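Putative dienelactone hydrolase (Klebsiella pneumoniae subsp. pneumoniae MGH 78578, PDB 3F67) is probably an alpha/beta-hydrolase of the dienelactone hydrolase family, thought to act on ester or lactone bonds. Local coordinates at residues Val91-Val96 with Gly125-Trp130. Sequence-based numbering, arbitrary orientation.
Sequences VPDAQV and GGRITW
Asp-93, in the first turn of helix 93-108, and Arg-127, near the start of helix 124-133, form a buried bidentate salt bridge. The guanidinium approaches end-on, giving one nitrogen to each carboxylate oxygen: NH2 of Arg-127 lies 2.8 Å from OD2 of Asp-93, and NH1 of Arg-127 lies 3.1 Å from OD1 of Asp-93. Both bonds are nearly straight and use the syn sides of the oxygens. The acid sits at the guanidinium edge, but the two planes are turned 41° apart, so the nitrogens approach from somewhat out of the carboxylate plane. Arg-127 spans the gap because its chain is extended, with CG anti to the backbone N (chi1 171°).

Beside this polar pair, Ile-128 and Val-96 form the apolar part of the interface. CG2 of Ile-128 packs 3.6 Å from CG1 of Val-96, while CD1 of Ile-128 bridges the two halves, lying 4.0 Å from CG1 of Val-96 and 4.1 Å from OD1 of Asp-93.

Further bonds fix both charged groups: OD1 of Asp-93 is also hydrogen-bonded to OG of Ser-157, and NE of Arg-127 to ND1 of His-160. Salt bridge and apolar pair together tie the start of helix 93-108 to the helix that follows strand 116-122 through a probable nucleophile elbow, as in other alpha/beta-hydrolases. The side chain of Arg-127 is close to, but not in contact with, a putative Cys-123, His-212, Asp-180 triad. Val-96 also meets Trp-124, at the start of helix 124-133, while Thr-129 packs on strand 141-145 of the central sheet.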
loop_
_atom_site.group_PDB
_atom_site.type_symbol
_atom_site.label_atom_id
_atom_site.label_comp_id
_atom_site.label_asym_id
_atom_site.label_seq_id
_atom_site.Cartn_x
_atom_site.Cartn_y
_atom_site.Cartn_z
ATOM N N VAL A 91 13.336 7.505 5.832
ATOM C CA VAL A 91 12.056 7.213 6.472
ATOM C C VAL A 91 12.148 5.747 6.979
ATOM O O VAL A 91 12.244 4.828 6.148
ATOM C CB VAL A 91 10.893 7.319 5.452
ATOM C CG1 VAL A 91 9.559 6.923 6.098
ATOM C CG2 VAL A 91 10.796 8.765 4.895
ATOM N N PRO A 92 12.210 5.535 8.307
ATOM C CA PRO A 92 12.466 4.164 8.788
ATOM C C PRO A 92 11.219 3.291 8.638
ATOM O O PRO A 92 10.103 3.760 8.940
ATOM C CB PRO A 92 12.785 4.337 10.287
ATOM C CG PRO A 92 13.130 5.808 10.441
ATOM C CD PRO A 92 12.232 6.509 9.410
ATOM N N ASP A 93 11.412 2.028 8.231
ATOM C CA ASP A 93 10.256 1.119 8.129
ATOM C C ASP A 93 9.453 1.047 9.445
ATOM O O ASP A 93 8.200 1.024 9.431
ATOM C CB ASP A 93 10.726 -0.314 7.828
ATOM C CG ASP A 93 11.342 -0.480 6.437
ATOM O OD1 ASP A 93 11.154 0.361 5.497
ATOM O OD2 ASP A 93 11.975 -1.540 6.288
ATOM N N ALA A 94 10.169 0.993 10.581
ATOM C CA ALA A 94 9.497 0.830 11.900
ATOM C C ALA A 94 8.516 1.981 12.155
ATOM O O ALA A 94 7.411 1.765 12.671
ATOM C CB ALA A 94 10.502 0.759 13.015
ATOM N N GLN A 95 8.943 3.188 11.790
ATOM C CA GLN A 95 8.115 4.378 11.884
ATOM C C GLN A 95 6.874 4.251 11.022
ATOM O O GLN A 95 5.758 4.609 11.460
ATOM C CB GLN A 95 8.933 5.623 11.459
ATOM C CG GLN A 95 8.146 6.916 11.510
ATOM C CD GLN A 95 8.884 8.038 10.801
ATOM O OE1 GLN A 95 9.680 8.733 11.414
ATOM N NE2 GLN A 95 8.672 8.175 9.502
ATOM N N VAL A 96 7.057 3.771 9.790
ATOM C CA VAL A 96 5.963 3.650 8.820
ATOM C C VAL A 96 4.922 2.673 9.378
ATOM O O VAL A 96 3.722 2.964 9.387
ATOM C CB VAL A 96 6.456 3.156 7.432
ATOM C CG1 VAL A 96 5.235 2.868 6.508
ATOM C CG2 VAL A 96 7.363 4.199 6.741
ATOM N N GLY A 125 5.093 1.741 -1.616
ATOM C CA GLY A 125 3.957 1.342 -0.795
ATOM C C GLY A 125 3.561 -0.130 -0.879
ATOM O O GLY A 125 2.969 -0.668 0.078
ATOM N N GLY A 126 3.916 -0.768 -1.989
ATOM C CA GLY A 126 3.646 -2.203 -2.164
ATOM C C GLY A 126 4.615 -3.002 -1.319
ATOM O O GLY A 126 4.227 -4.027 -0.776
ATOM N N ARG A 127 5.858 -2.533 -1.174
ATOM C CA ARG A 127 6.763 -3.226 -0.247
ATOM C C ARG A 127 6.261 -3.085 1.186
ATOM O O ARG A 127 6.234 -4.054 1.945
ATOM C CB ARG A 127 8.202 -2.712 -0.405
ATOM C CG ARG A 127 9.144 -3.263 0.702
ATOM C CD ARG A 127 10.574 -2.796 0.482
ATOM N NE ARG A 127 11.407 -3.074 1.667
ATOM C CZ ARG A 127 11.430 -2.316 2.753
ATOM N NH1 ARG A 127 10.720 -1.184 2.803
ATOM N NH2 ARG A 127 12.221 -2.653 3.772
ATOM N N ILE A 128 5.883 -1.859 1.550
ATOM C CA ILE A 128 5.340 -1.579 2.895
ATOM C C ILE A 128 4.111 -2.455 3.172
ATOM O O ILE A 128 3.946 -2.959 4.289
ATOM C CB ILE A 128 5.016 -0.058 3.015
ATOM C CG1 ILE A 128 6.310 0.791 2.975
ATOM C CG2 ILE A 128 4.172 0.233 4.280
ATOM C CD1 ILE A 128 7.307 0.485 4.098
ATOM N N THR A 129 3.291 -2.642 2.149
ATOM C CA THR A 129 2.119 -3.502 2.250
ATOM C C THR A 129 2.492 -4.916 2.739
ATOM O O THR A 129 1.861 -5.430 3.653
ATOM C CB THR A 129 1.317 -3.509 0.918
ATOM O OG1 THR A 129 0.733 -2.211 0.756
ATOM C CG2 THR A 129 0.110 -4.489 1.004
ATOM N N TRP A 130 3.496 -5.547 2.113
ATOM C CA TRP A 130 3.945 -6.851 2.596
ATOM C C TRP A 130 4.386 -6.788 4.048
ATOM O O TRP A 130 4.034 -7.656 4.859
ATOM C CB TRP A 130 5.146 -7.335 1.758
ATOM C CG TRP A 130 4.815 -7.817 0.363
ATOM C CD1 TRP A 130 5.055 -7.158 -0.833
ATOM C CD2 TRP A 130 4.257 -9.097 0.011
ATOM N NE1 TRP A 130 4.669 -7.963 -1.905
ATOM C CE2 TRP A 130 4.171 -9.145 -1.406
ATOM C CE3 TRP A 130 3.794 -10.205 0.771
ATOM C CZ2 TRP A 130 3.658 -10.253 -2.092
ATOM C CZ3 TRP A 130 3.281 -11.326 0.088
ATOM C CH2 TRP A 130 3.221 -11.342 -1.338
#